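Mandelate racemase / muconate lactonizing enzyme family protein (Agrobacterium tumefaciens, PDB 4DXK) is an enolase-superfamily member of the mandelate racemase subgroup that binds a metal ion in its barrel and probably acts as a lyase or isomerase on an unidentified substrate. Local coordinates at residues Trp221-Leu224 with Pro225-Ile229; His241-Pro244 with Ile245-Ser249; Thr99-Pro102 with Ile103-Leu107; Val325-Ala328 with Ser329-Ser333. All coordinates share one frame; numbering follows the deposited sequence. Where two conformers were deposited one is given.

How the interactions relate
All four contacts are local, each between residues a few positions apart. Interactions 1 and 2 belong to neighbouring parts of the barrel, the start of helix 223-232 and the turn after strand 240-242, and touch where W221 and A226 meet P244 and I245. The first is only partly buried and its side chains meet by apolar contacts; the second is buried and carries a sodium ligand. Interaction 3 lies across the chain's centre from both, and interaction 4, nearer the middle, touches it through a probable hydrogen bond of A104 N to H331 ND1. Interaction 3 faces another subunit, whereas interaction 4 is wholly buried and uses hydroxyls on helix carbonyls.

Interaction 1 of 4, residues Trp221-Leu224 with Pro225-Ile229; sequences WQLL and PAMQI
The indole of W221 and the side chain of I229 cross at about a right angle, with CD1 of I229 set over one face of the ring. That methyl lies 3.7 Å from the centroid of the six-membered ring, only 16° off the normal, a CH-pi contact. I229 CG1 stands anti to the carbonyl carbon (chi1 -66°) and the chain runs on extended, which carries CD1 back along the helix to the ring. P225 meets the same indole obliquely, its CB 3.7 Å from W221 CE3. P225 and I229 thus meet the indole itself, while A226 packs through its CB on the W221 CB that carries it; A179 and A180 of helix 177-183 add further contacts to W221.

Farther round the helix the bent end of M227, in the conformer described, reaches back to two leucines. Its CE sits 3.8 Å from L223 CG and 3.7 Å from L224 CD2, both side chains running at a slant to the methionine; Y256 and V259 of helix 253-259 also pack on M227. Three backbone bonds tie the turn together, the first from A226 N to Q222 O at 3.1 Å. Q222 is the N-cap residue, and P225, which has no N-H to donate, stands in the first turn, where none is needed. The arrangement is the N-terminal start of helix 223-232 in a beta-alpha-beta unit of the enolase-superfamily barrel.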
ATOM      1  N   TRP A 221      11.555  -6.191 -25.685  1.00  8.83           N
ATOM      2  CA  TRP A 221      11.985  -4.877 -25.201  1.00  8.97           C
ATOM      3  C   TRP A 221      12.172  -4.808 -23.697  1.00  8.21           C
ATOM      4  O   TRP A 221      11.446  -5.457 -22.937  1.00  8.82           O
ATOM      5  CB  TRP A 221      10.960  -3.818 -25.619  1.00  9.46           C
ATOM      6  CG  TRP A 221      10.905  -3.659 -27.093  1.00  8.77           C
ATOM      7  CD1 TRP A 221      10.029  -4.246 -27.956  1.00  8.99           C
ATOM      8  CD2 TRP A 221      11.805  -2.893 -27.890  1.00  9.15           C
ATOM      9  NE1 TRP A 221      10.317  -3.873 -29.256  1.00 10.07           N
ATOM     10  CE2 TRP A 221      11.415  -3.049 -29.235  1.00  9.77           C
ATOM     11  CE3 TRP A 221      12.919  -2.102 -27.598  1.00 11.03           C
ATOM     12  CZ2 TRP A 221      12.085  -2.419 -30.281  1.00 10.35           C
ATOM     13  CZ3 TRP A 221      13.583  -1.485 -28.635  1.00 10.32           C
ATOM     14  CH2 TRP A 221      13.168  -1.651 -29.961  1.00 10.91           C
ATOM     15  N   GLN A 222      13.145  -4.002 -23.270  1.00  8.53           N
ATOM     16  CA  GLN A 222      13.253  -3.585 -21.882  1.00  8.73           C
ATOM     17  C   GLN A 222      12.184  -2.529 -21.568  1.00  8.18           C
ATOM     18  O   GLN A 222      11.499  -2.043 -22.469  1.00  8.69           O
ATOM     19  CB  GLN A 222      14.666  -3.079 -21.574  1.00  8.67           C
ATOM     20  CG  GLN A 222      15.740  -4.134 -21.814  1.00  8.86           C
ATOM     21  CD  GLN A 222      15.547  -5.338 -20.927  1.00  9.10           C
ATOM     22  OE1 GLN A 222      15.528  -5.218 -19.703  1.00 10.87           O
ATOM     23  NE2 GLN A 222      15.378  -6.505 -21.533  1.00 11.41           N
ATOM     24  N   LEU A 223      12.035  -2.175 -20.296  1.00  7.76           N
ATOM     25  CA  LEU A 223      10.891  -1.367 -19.863  1.00  8.36           C
ATOM     26  C   LEU A 223      10.849   0.028 -20.460  1.00  8.45           C
ATOM     27  O   LEU A 223       9.792   0.476 -20.919  1.00  9.21           O
ATOM     28  CB  LEU A 223      10.830  -1.280 -18.341  1.00  9.51           C
ATOM     29  CG  LEU A 223       9.683  -0.423 -17.798  1.00  8.71           C
ATOM     30  CD1 LEU A 223       8.330  -1.027 -18.133  1.00 10.07           C
ATOM     31  CD2 LEU A 223       9.822  -0.238 -16.293  1.00 12.93           C
ATOM     32  N   LEU A 224      11.976   0.726 -20.435  1.00  8.66           N
ATOM     33  CA  LEU A 224      11.967   2.111 -20.904  1.00  8.65           C
ATOM     34  C   LEU A 224      11.635   2.266 -22.400  1.00  9.11           C
ATOM     35  O   LEU A 224      10.742   3.029 -22.750  1.00 10.25           O
ATOM     36  CB  LEU A 224      13.246   2.857 -20.516  1.00  9.58           C
ATOM     37  CG  LEU A 224      13.544   2.897 -19.013  1.00  9.17           C
ATOM     38  CD1 LEU A 224      14.797   3.722 -18.782  1.00 10.92           C
ATOM     39  CD2 LEU A 224      12.378   3.455 -18.208  1.00 11.52           C
ATOM     40  N   PRO A 225      12.331   1.534 -23.293  1.00  8.63           N
ATOM     41  CA  PRO A 225      11.924   1.672 -24.695  1.00  8.63           C
ATOM     42  C   PRO A 225      10.515   1.109 -24.945  1.00  9.18           C
ATOM     43  O   PRO A 225       9.814   1.615 -25.828  1.00  9.55           O
ATOM     44  CB  PRO A 225      12.994   0.880 -25.458  1.00  9.93           C
ATOM     45  CG  PRO A 225      13.561  -0.072 -24.447  1.00 10.16           C
ATOM     46  CD  PRO A 225      13.545   0.709 -23.159  1.00  9.55           C
ATOM     47  N   ALA A 226      10.085   0.100 -24.188  1.00  8.96           N
ATOM     48  CA  ALA A 226       8.705  -0.371 -24.315  1.00  8.07           C
ATOM     49  C   ALA A 226       7.709   0.761 -24.038  1.00  9.20           C
ATOM     50  O   ALA A 226       6.734   0.940 -24.783  1.00  9.18           O
ATOM     51  CB  ALA A 226       8.459  -1.552 -23.389  1.00  8.79           C
ATOM     52  N   MET A 227       7.947   1.531 -22.977  0.51  9.85           N
ATOM     53  CA  MET A 227       7.050   2.641 -22.653  0.51  9.34           C
ATOM     54  C   MET A 227       7.128   3.754 -23.701  0.51 10.56           C
ATOM     55  O   MET A 227       6.114   4.362 -24.041  0.51 11.87           O
ATOM     56  CB  MET A 227       7.315   3.185 -21.241  0.51 13.23           C
ATOM     57  CG  MET A 227       6.903   2.232 -20.126  0.51  7.42           C
ATOM     58  SD  MET A 227       6.944   2.944 -18.469  0.51  9.98           S
ATOM     59  CE  MET A 227       8.706   3.269 -18.263  0.51 12.90           C
ATOM     60  N   GLN A 228       8.325   4.007 -24.221  1.00  9.61           N
ATOM     61  CA  GLN A 228       8.510   5.003 -25.272  1.00 10.92           C
ATOM     62  C   GLN A 228       7.699   4.635 -26.517  1.00 10.46           C
ATOM     63  O   GLN A 228       7.007   5.476 -27.103  1.00 12.03           O
ATOM     64  CB  GLN A 228       9.999   5.072 -25.610  1.00 11.29           C
ATOM     65  CG  GLN A 228      10.370   6.062 -26.692  1.00 13.67           C
ATOM     66  CD  GLN A 228      11.842   5.987 -27.036  1.00 13.28           C
ATOM     67  OE1 GLN A 228      12.605   5.259 -26.403  1.00 14.43           O
ATOM     68  NE2 GLN A 228      12.252   6.747 -28.043  1.00 17.20           N
ATOM     69  N   ILE A 229       7.789   3.372 -26.917  1.00 10.23           N
ATOM     70  CA  ILE A 229       7.039   2.870 -28.065  1.00 10.26           C
ATOM     71  C   ILE A 229       5.531   2.929 -27.818  1.00  9.95           C
ATOM     72  O   ILE A 229       4.763   3.345 -28.697  1.00 10.68           O
ATOM     73  CB  ILE A 229       7.476   1.428 -28.427  1.00  9.31           C
ATOM     74  CG1 ILE A 229       8.928   1.408 -28.917  1.00 10.38           C
ATOM     75  CG2 ILE A 229       6.524   0.810 -29.449  1.00 11.64           C
ATOM     76  CD1 ILE A 229       9.536   0.019 -28.964  1.00 11.83           C
TER

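Interaction 2 of 4, residues His241-Pro244 with Ile245-Ser249; sequences HEDP and IKMDS. With NA (sodium ion), chain C.
The metal site at the end of strand 240-242 leads directly into a turn in which D243 and P244 meet M247. The methionine crosses both side chains at about a right angle: its CE lies 3.6 Å from D243 OD1 and 3.9 Å from P244 CD. A bend at chi2 (-75°) folds M247 back so that the methyl reaches these two residues, and M247 is itself the centre of an inverse gamma turn. The methyl makes only a packing contact with OD1, whose hydrogen bond goes to S267 OG.

E242, one position before D243, binds the sodium ion through OE2 at 2.3 Å, its chain extended with CG anti to the backbone N (chi1 -177°). E216 and E268 complete the protein ligands, the pattern of three acidic residues at or just past the ends of successive barrel strands that is characteristic of the enolase superfamily. The other oxygen, E242 OE1, pairs with K172 in a salt bridge and accepts from W240 NE1, so both oxygens of the carboxylate are engaged and its rotation is probably restricted. D243 acts from the second shell: a water bound to sodium at 2.3 Å donates to D243 OD2 at 2.7 Å. I245 turns away to pack on L253, while farther along the loop K246 NZ bonds to G70 O of a neighbouring subunit and makes a cation-pi contact with F74 of that same subunit.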
ATOM      1  N   HIS A 241      -1.495  -4.358 -26.731  1.00  8.58           N
ATOM      2  CA  HIS A 241      -0.038  -4.398 -26.813  1.00  8.16           C
ATOM      3  C   HIS A 241       0.408  -5.678 -26.145  1.00  8.19           C
ATOM      4  O   HIS A 241       0.349  -5.809 -24.911  1.00  8.37           O
ATOM      5  CB  HIS A 241       0.588  -3.179 -26.133  1.00  9.53           C
ATOM      6  CG  HIS A 241       0.346  -1.898 -26.867  1.00  8.11           C
ATOM      7  ND1 HIS A 241       0.751  -0.671 -26.379  1.00  9.11           N
ATOM      8  CD2 HIS A 241      -0.257  -1.646 -28.053  1.00  9.32           C
ATOM      9  CE1 HIS A 241       0.402   0.278 -27.231  1.00 10.02           C
ATOM     10  NE2 HIS A 241      -0.218  -0.286 -28.253  1.00  9.90           N
ATOM     11  N   GLU A 242       0.824  -6.635 -26.966  1.00  8.09           N
ATOM     12  CA  GLU A 242       1.068  -7.998 -26.512  1.00  7.95           C
ATOM     13  C   GLU A 242       2.537  -8.217 -26.185  1.00  8.11           C
ATOM     14  O   GLU A 242       3.425  -7.904 -26.991  1.00  8.97           O
ATOM     15  CB  GLU A 242       0.614  -8.972 -27.597  1.00  9.10           C
ATOM     16  CG  GLU A 242       0.747 -10.449 -27.235  1.00  9.71           C
ATOM     17  CD  GLU A 242       0.125 -11.349 -28.287  1.00 13.74           C
ATOM     18  OE1 GLU A 242      -0.721 -10.875 -29.073  1.00 11.01           O
ATOM     19  OE2 GLU A 242       0.496 -12.542 -28.357  1.00 21.01           O
ATOM     20  N   ASP A 243       2.784  -8.765 -25.000  1.00  8.09           N
ATOM     21  CA  ASP A 243       4.134  -9.087 -24.542  1.00  8.67           C
ATOM     22  C   ASP A 243       5.117  -7.938 -24.787  1.00  8.73           C
ATOM     23  O   ASP A 243       6.156  -8.121 -25.421  1.00  8.90           O
ATOM     24  CB  ASP A 243       4.597 -10.402 -25.177  1.00  9.37           C
ATOM     25  CG  ASP A 243       3.844 -11.594 -24.635  1.00 10.99           C
ATOM     26  OD1 ASP A 243       3.418 -11.521 -23.475  1.00 11.61           O
ATOM     27  OD2 ASP A 243       3.675 -12.594 -25.355  1.00 12.65           O
ATOM     28  N   PRO A 244       4.804  -6.748 -24.254  1.00  8.25           N
ATOM     29  CA  PRO A 244       5.674  -5.596 -24.512  1.00  8.33           C
ATOM     30  C   PRO A 244       7.061  -5.722 -23.888  1.00  9.10           C
ATOM     31  O   PRO A 244       8.009  -5.100 -24.382  1.00  9.56           O
ATOM     32  CB  PRO A 244       4.913  -4.437 -23.867  1.00  9.10           C
ATOM     33  CG  PRO A 244       4.054  -5.090 -22.807  1.00  9.82           C
ATOM     34  CD  PRO A 244       3.633  -6.381 -23.432  1.00  9.04           C
ATOM     35  N   ILE A 245       7.156  -6.490 -22.804  1.00  7.79           N
ATOM     36  CA  ILE A 245       8.406  -6.769 -22.108  1.00  8.29           C
ATOM     37  C   ILE A 245       8.417  -8.256 -21.765  1.00  7.36           C
ATOM     38  O   ILE A 245       7.416  -8.941 -21.945  1.00  8.89           O
ATOM     39  CB  ILE A 245       8.576  -5.919 -20.815  1.00  8.56           C
ATOM     40  CG1 ILE A 245       7.476  -6.253 -19.795  1.00  8.55           C
ATOM     41  CG2 ILE A 245       8.625  -4.415 -21.130  1.00 10.37           C
ATOM     42  CD1 ILE A 245       7.734  -5.647 -18.417  1.00 11.18           C
ATOM     43  N   LYS A 246       9.547  -8.753 -21.286  1.00  7.81           N
ATOM     44  CA  LYS A 246       9.661 -10.138 -20.841  1.00  8.20           C
ATOM     45  C   LYS A 246       8.748 -10.347 -19.647  1.00  7.19           C
ATOM     46  O   LYS A 246       8.672  -9.503 -18.756  1.00  8.37           O
ATOM     47  CB  LYS A 246      11.105 -10.438 -20.436  1.00  9.51           C
ATOM     48  CG  LYS A 246      11.423 -11.918 -20.321  1.00 12.48           C
ATOM     49  CD  LYS A 246      11.618 -12.555 -21.674  1.00 12.58           C
ATOM     50  CE  LYS A 246      12.204 -13.958 -21.541  1.00 12.06           C
ATOM     51  NZ  LYS A 246      12.253 -14.586 -22.869  1.00 13.19           N
ATOM     52  N   MET A 247       8.059 -11.483 -19.611  1.00  7.50           N
ATOM     53  CA  MET A 247       7.071 -11.745 -18.566  1.00  7.27           C
ATOM     54  C   MET A 247       7.657 -12.504 -17.373  1.00  8.05           C
ATOM     55  O   MET A 247       7.060 -13.469 -16.884  1.00 11.36           O
ATOM     56  CB  MET A 247       5.875 -12.483 -19.180  1.00  7.88           C
ATOM     57  CG  MET A 247       5.140 -11.633 -20.213  1.00  8.45           C
ATOM     58  SD  MET A 247       4.168 -10.364 -19.396  1.00  8.59           S
ATOM     59  CE  MET A 247       3.836  -9.259 -20.745  1.00  9.67           C
ATOM     60  N   ASP A 248       8.821 -12.066 -16.900  1.00  7.63           N
ATOM     61  CA  ASP A 248       9.535 -12.757 -15.818  1.00  9.12           C
ATOM     62  C   ASP A 248       9.450 -12.140 -14.423  1.00 11.56           C
ATOM     63  O   ASP A 248       9.553 -12.847 -13.422  1.00 20.58           O
ATOM     64  CB  ASP A 248      10.991 -13.037 -16.180  1.00  9.18           C
ATOM     65  CG  ASP A 248      11.738 -11.829 -16.696  1.00 11.31           C
ATOM     66  OD1 ASP A 248      11.215 -10.689 -16.716  1.00 11.17           O
ATOM     67  OD2 ASP A 248      12.912 -12.059 -17.076  1.00 13.75           O
ATOM     68  N   SER A 249       9.350 -10.822 -14.330  0.66  7.87           N
ATOM     69  CA  SER A 249       8.982 -10.150 -13.078  0.66  7.32           C
ATOM     70  C   SER A 249       7.797  -9.249 -13.411  0.66  7.97           C
ATOM     71  O   SER A 249       7.965  -8.135 -13.913  0.66  9.86           O
ATOM     72  CB  SER A 249      10.145  -9.328 -12.517  0.66  8.41           C
ATOM     73  OG  SER A 249      11.187 -10.127 -11.980  0.66  7.86           O
TER
HETATM   74 NA    NA C 502       2.170 -13.704 -29.464  1.00 12.83          NA
HETATM   75  O   HOH W   1       3.790 -12.903 -28.000  1.00 23.75           O
HETATM   76  O   HOH W   2       3.892 -14.933 -30.503  1.00 23.27           O

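Interaction 3 of 4, residues Thr99-Pro102 with Ile103-Leu107; sequences TNQP and IAQLL
L106 packs against T99 and Q101 on the close side of this turn, its CD2 3.7 Å from T99 OG1 and 3.9 Å from Q101 CB. The threonine hydroxyl meets the leucine methyls obliquely, but its polar partner is elsewhere: OG1 is hydrogen-bonded to F95 O in helix 79-99. W92 and F95 of that helix also pack on L106, making this the apolar, well-buried part of the contact.

Beside it, the two glutamines Q101 and Q105 extend together, with their amides turned 89° from each other. The amide oxygen OE1 of Q101 rests on the aliphatic CG of Q105, 3.3 Å away; the two amides do not hydrogen-bond to each other. A bend at chi2 (-66°) folds the Q101 chain over toward its neighbour. The amide of Q105 is engaged elsewhere, its NE2 bonding to L59 O of a neighbouring subunit. The looser, more solvent-accessible side belongs to N100, which is exposed, and to P102 and Q101, which are partly exposed. N100 has positive phi and ends the preceding helix in a Schellman motif, after which the chain turns into the short helix 103-106.

P102 is the N-cap of that helix. Its carbonyl O accepts L106 N at 3.3 Å, and Q105 N at 3.0 Å in a weak bond with an angle of 125°. The chemistry implies a compact link between two helices of the N-terminal domain: backbone bonds and carbon contacts hold the turn itself, while the T99 hydroxyl bonds to the preceding helix and the Q105 amide to a neighbouring subunit.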
ATOM      1  N   THR A  99     -17.656 -40.014 -24.136  1.00 11.15           N
ATOM      2  CA  THR A  99     -18.994 -39.511 -23.830  1.00 10.39           C
ATOM      3  C   THR A  99     -19.774 -39.103 -25.068  1.00 10.53           C
ATOM      4  O   THR A  99     -20.915 -38.650 -24.951  1.00 11.28           O
ATOM      5  CB  THR A  99     -18.940 -38.292 -22.893  1.00 11.92           C
ATOM      6  OG1 THR A  99     -18.144 -37.250 -23.483  1.00 10.51           O
ATOM      7  CG2 THR A  99     -18.360 -38.684 -21.540  1.00 13.42           C
ATOM      8  N   ASN A 100     -19.159 -39.247 -26.240  1.00 10.37           N
ATOM      9  CA  ASN A 100     -19.741 -38.772 -27.493  1.00 10.60           C
ATOM     10  C   ASN A 100     -20.094 -37.283 -27.446  1.00 10.76           C
ATOM     11  O   ASN A 100     -21.140 -36.866 -27.954  1.00 12.93           O
ATOM     12  CB  ASN A 100     -20.953 -39.617 -27.897  1.00 13.39           C
ATOM     13  CG  ASN A 100     -21.314 -39.445 -29.351  1.00 16.72           C
ATOM     14  OD1 ASN A 100     -20.453 -39.193 -30.188  1.00 18.42           O
ATOM     15  ND2 ASN A 100     -22.598 -39.572 -29.662  1.00 22.52           N
ATOM     16  N   GLN A 101     -19.210 -36.484 -26.850  1.00  9.39           N
ATOM     17  CA  GLN A 101     -19.428 -35.044 -26.722  1.00  9.98           C
ATOM     18  C   GLN A 101     -18.235 -34.259 -27.230  1.00  8.88           C
ATOM     19  O   GLN A 101     -17.086 -34.643 -26.996  1.00  9.53           O
ATOM     20  CB  GLN A 101     -19.664 -34.663 -25.258  1.00 11.92           C
ATOM     21  CG  GLN A 101     -20.970 -35.203 -24.695  1.00 13.31           C
ATOM     22  CD  GLN A 101     -22.193 -34.595 -25.358  1.00 13.08           C
ATOM     23  OE1 GLN A 101     -22.151 -33.488 -25.883  1.00 14.66           O
ATOM     24  NE2 GLN A 101     -23.299 -35.340 -25.354  1.00 17.45           N
ATOM     25  N   PRO A 102     -18.488 -33.141 -27.916  1.00  8.27           N
ATOM     26  CA  PRO A 102     -17.369 -32.240 -28.219  1.00  8.46           C
ATOM     27  C   PRO A 102     -16.721 -31.692 -26.953  1.00  8.12           C
ATOM     28  O   PRO A 102     -17.397 -31.531 -25.930  1.00  8.54           O
ATOM     29  CB  PRO A 102     -18.046 -31.088 -28.975  1.00  9.39           C
ATOM     30  CG  PRO A 102     -19.357 -31.668 -29.475  1.00 11.10           C
ATOM     31  CD  PRO A 102     -19.778 -32.604 -28.376  1.00 10.04           C
ATOM     32  N   ILE A 103     -15.432 -31.392 -27.019  1.00  7.86           N
ATOM     33  CA  ILE A 103     -14.759 -30.785 -25.871  1.00  8.39           C
ATOM     34  C   ILE A 103     -15.482 -29.535 -25.342  1.00  8.46           C
ATOM     35  O   ILE A 103     -15.616 -29.374 -24.129  1.00  8.60           O
ATOM     36  CB  ILE A 103     -13.263 -30.521 -26.153  1.00  7.71           C
ATOM     37  CG1 ILE A 103     -12.500 -31.851 -26.190  1.00  8.94           C
ATOM     38  CG2 ILE A 103     -12.650 -29.583 -25.114  1.00  8.27           C
ATOM     39  CD1 ILE A 103     -11.109 -31.748 -26.777  1.00  9.03           C
ATOM     40  N   ALA A 104     -15.976 -28.675 -26.231  1.00  7.62           N
ATOM     41  CA  ALA A 104     -16.644 -27.460 -25.769  1.00  7.93           C
ATOM     42  C   ALA A 104     -17.815 -27.790 -24.848  1.00  7.99           C
ATOM     43  O   ALA A 104     -18.087 -27.070 -23.894  1.00  8.97           O
ATOM     44  CB  ALA A 104     -17.110 -26.616 -26.939  1.00  9.55           C
ATOM     45  N   GLN A 105     -18.516 -28.882 -25.132  1.00  8.45           N
ATOM     46  CA  GLN A 105     -19.607 -29.303 -24.263  1.00  8.10           C
ATOM     47  C   GLN A 105     -19.089 -29.722 -22.891  1.00  8.82           C
ATOM     48  O   GLN A 105     -19.631 -29.320 -21.860  1.00  9.21           O
ATOM     49  CB  GLN A 105     -20.414 -30.441 -24.887  1.00  9.61           C
ATOM     50  CG  GLN A 105     -21.548 -30.897 -23.972  1.00 10.11           C
ATOM     51  CD  GLN A 105     -22.521 -29.768 -23.675  1.00  9.06           C
ATOM     52  OE1 GLN A 105     -23.086 -29.184 -24.589  1.00 10.99           O
ATOM     53  NE2 GLN A 105     -22.704 -29.452 -22.402  1.00  9.96           N
ATOM     54  N   LEU A 106     -18.032 -30.521 -22.870  1.00  8.61           N
ATOM     55  CA  LEU A 106     -17.486 -31.011 -21.618  1.00  8.09           C
ATOM     56  C   LEU A 106     -16.925 -29.885 -20.761  1.00  9.23           C
ATOM     57  O   LEU A 106     -16.854 -30.027 -19.547  1.00 11.06           O
ATOM     58  CB  LEU A 106     -16.429 -32.089 -21.877  1.00  9.68           C
ATOM     59  CG  LEU A 106     -16.958 -33.362 -22.540  1.00  9.66           C
ATOM     60  CD1 LEU A 106     -15.816 -34.346 -22.693  1.00 12.80           C
ATOM     61  CD2 LEU A 106     -18.109 -33.970 -21.740  1.00 13.72           C
ATOM     62  N   LEU A 107     -16.524 -28.776 -21.378  1.00  7.91           N
ATOM     63  CA  LEU A 107     -16.063 -27.614 -20.625  1.00  8.85           C
ATOM     64  C   LEU A 107     -17.190 -26.855 -19.915  1.00  8.84           C
ATOM     65  O   LEU A 107     -16.915 -26.034 -19.035  1.00  9.69           O
ATOM     66  CB  LEU A 107     -15.278 -26.655 -21.527  1.00  9.56           C
ATOM     67  CG  LEU A 107     -13.981 -27.204 -22.111  1.00  8.24           C
ATOM     68  CD1 LEU A 107     -13.427 -26.240 -23.143  1.00  9.18           C
ATOM     69  CD2 LEU A 107     -12.959 -27.494 -21.028  1.00 10.24           C
TER

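Interaction 4 of 4, residues Val325-Ala328 with Ser329-Ser333; sequences VLCA and STHLS
S329 and T330 both hold their hydroxyl oxygen anti to the carbonyl carbon (chi1 -63° and -57°), which swings each back over the preceding turn to the carbonyl four residues earlier. S329 OG donates to V325 O at 2.7 Å, from above the plane of the carbonyl and well out of it. The same oxygen takes S329 N at 2.9 Å from the opposite face, so two donors grip one carbonyl. T330 repeats the pattern on L326 O, with OG1 at 2.8 Å and N at 3.0 Å, again from opposite faces. The hydroxyls of S329 and T330 thus find acceptors within the buried helix itself, and the bonds probably limit rotation of both side chains. T330 also flanks L326.

On another side of the helix C327 and H331 meet. The sulfur, C327 SG, approaches the imidazole at its edge, 4.7 Å from the ring centroid and 79° off the normal; A328 CA also sits at the ring edge, near its plane. H331 N closes the backbone turn to C327 O at 3.0 Å. Both ring nitrogens have partners beyond the helix: NE2 bonds to L376 O, and ND1 takes the N-H of A104 in helix 103-106, so the ring is held between a loop and that short helix. S329 and L332 lean on P317 of strand 315-317, T330 on Q342 of strand 342-343, and L326 on I368 of strand 367-369, placing helix 323-335 among three strands, with helix 103-106 beyond the histidine.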
ATOM      1  N   VAL A 325      -3.799 -27.588 -31.634  1.00  8.60           N
ATOM      2  CA  VAL A 325      -3.898 -26.436 -30.740  1.00  8.72           C
ATOM      3  C   VAL A 325      -4.945 -25.446 -31.242  1.00  8.81           C
ATOM      4  O   VAL A 325      -5.733 -24.941 -30.451  1.00  9.02           O
ATOM      5  CB  VAL A 325      -2.529 -25.761 -30.482  1.00  8.05           C
ATOM      6  CG1 VAL A 325      -2.689 -24.393 -29.809  1.00 10.01           C
ATOM      7  CG2 VAL A 325      -1.688 -26.661 -29.615  1.00 10.11           C
ATOM      8  N   LEU A 326      -4.983 -25.177 -32.542  1.00  8.88           N
ATOM      9  CA  LEU A 326      -6.031 -24.307 -33.060  1.00  9.09           C
ATOM     10  C   LEU A 326      -7.417 -24.870 -32.733  1.00  8.92           C
ATOM     11  O   LEU A 326      -8.306 -24.148 -32.264  1.00  9.25           O
ATOM     12  CB  LEU A 326      -5.871 -24.091 -34.565  1.00  9.85           C
ATOM     13  CG  LEU A 326      -7.017 -23.321 -35.230  1.00 10.70           C
ATOM     14  CD1 LEU A 326      -7.135 -21.893 -34.694  1.00 11.96           C
ATOM     15  CD2 LEU A 326      -6.859 -23.300 -36.743  1.00 13.41           C
ATOM     16  N   CYS A 327      -7.598 -26.165 -32.955  1.00  9.00           N
ATOM     17  CA  CYS A 327      -8.892 -26.776 -32.730  1.00  9.39           C
ATOM     18  C   CYS A 327      -9.297 -26.774 -31.251  1.00  8.65           C
ATOM     19  O   CYS A 327     -10.397 -26.346 -30.893  1.00  8.51           O
ATOM     20  CB  CYS A 327      -8.904 -28.195 -33.293  1.00  8.75           C
ATOM     21  SG  CYS A 327     -10.472 -29.001 -33.054  1.00 11.60           S
ATOM     22  N   ALA A 328      -8.424 -27.271 -30.384  1.00  8.59           N
ATOM     23  CA  ALA A 328      -8.733 -27.309 -28.958  1.00  8.94           C
ATOM     24  C   ALA A 328      -8.944 -25.898 -28.392  1.00  8.42           C
ATOM     25  O   ALA A 328      -9.784 -25.682 -27.509  1.00  9.00           O
ATOM     26  CB  ALA A 328      -7.654 -28.060 -28.208  1.00 10.59           C
ATOM     27  N   SER A 329      -8.191 -24.930 -28.910  1.00  8.03           N
ATOM     28  CA  SER A 329      -8.380 -23.548 -28.481  1.00  9.36           C
ATOM     29  C   SER A 329      -9.751 -23.034 -28.898  1.00  8.04           C
ATOM     30  O   SER A 329     -10.387 -22.258 -28.170  1.00  8.45           O
ATOM     31  CB  SER A 329      -7.300 -22.643 -29.060  1.00  9.74           C
ATOM     32  OG  SER A 329      -6.021 -23.023 -28.575  1.00  9.75           O
ATOM     33  N   THR A 330     -10.193 -23.429 -30.089  1.00  8.53           N
ATOM     34  CA  THR A 330     -11.514 -23.033 -30.550  1.00  8.44           C
ATOM     35  C   THR A 330     -12.605 -23.623 -29.653  1.00  7.93           C
ATOM     36  O   THR A 330     -13.560 -22.929 -29.316  1.00  7.95           O
ATOM     37  CB  THR A 330     -11.716 -23.372 -32.036  1.00  9.29           C
ATOM     38  OG1 THR A 330     -10.686 -22.737 -32.809  1.00  9.76           O
ATOM     39  CG2 THR A 330     -13.058 -22.864 -32.527  1.00 10.00           C
ATOM     40  N   HIS A 331     -12.454 -24.881 -29.229  1.00  7.83           N
ATOM     41  CA  HIS A 331     -13.398 -25.448 -28.251  1.00  8.47           C
ATOM     42  C   HIS A 331     -13.455 -24.588 -26.984  1.00  7.59           C
ATOM     43  O   HIS A 331     -14.530 -24.263 -26.478  1.00  8.02           O
ATOM     44  CB  HIS A 331     -13.025 -26.884 -27.856  1.00  8.48           C
ATOM     45  CG  HIS A 331     -13.366 -27.912 -28.886  1.00  8.07           C
ATOM     46  ND1 HIS A 331     -14.603 -28.516 -28.957  1.00  9.09           N
ATOM     47  CD2 HIS A 331     -12.625 -28.446 -29.886  1.00  7.89           C
ATOM     48  CE1 HIS A 331     -14.609 -29.376 -29.960  1.00  8.93           C
ATOM     49  NE2 HIS A 331     -13.420 -29.354 -30.539  1.00  8.59           N
ATOM     50  N   LEU A 332     -12.294 -24.223 -26.455  1.00  8.01           N
ATOM     51  CA  LEU A 332     -12.248 -23.357 -25.279  1.00  7.64           C
ATOM     52  C   LEU A 332     -12.919 -22.007 -25.528  1.00  7.30           C
ATOM     53  O   LEU A 332     -13.686 -21.519 -24.692  1.00  8.58           O
ATOM     54  CB  LEU A 332     -10.807 -23.157 -24.837  1.00  9.20           C
ATOM     55  CG  LEU A 332     -10.588 -22.190 -23.668  1.00  9.08           C
ATOM     56  CD1 LEU A 332     -11.284 -22.657 -22.395  1.00 11.79           C
ATOM     57  CD2 LEU A 332      -9.097 -21.981 -23.430  1.00 11.07           C
ATOM     58  N   SER A 333     -12.668 -21.436 -26.696  1.00  7.79           N
ATOM     59  CA  SER A 333     -13.239 -20.147 -27.059  1.00  8.73           C
ATOM     60  C   SER A 333     -14.745 -20.188 -27.287  1.00  8.80           C
ATOM     61  O   SER A 333     -15.397 -19.164 -27.152  1.00  9.64           O
ATOM     62  CB  SER A 333     -12.538 -19.594 -28.297  1.00  8.89           C
ATOM     63  OG  SER A 333     -11.214 -19.211 -27.978  1.00  9.50           O
TER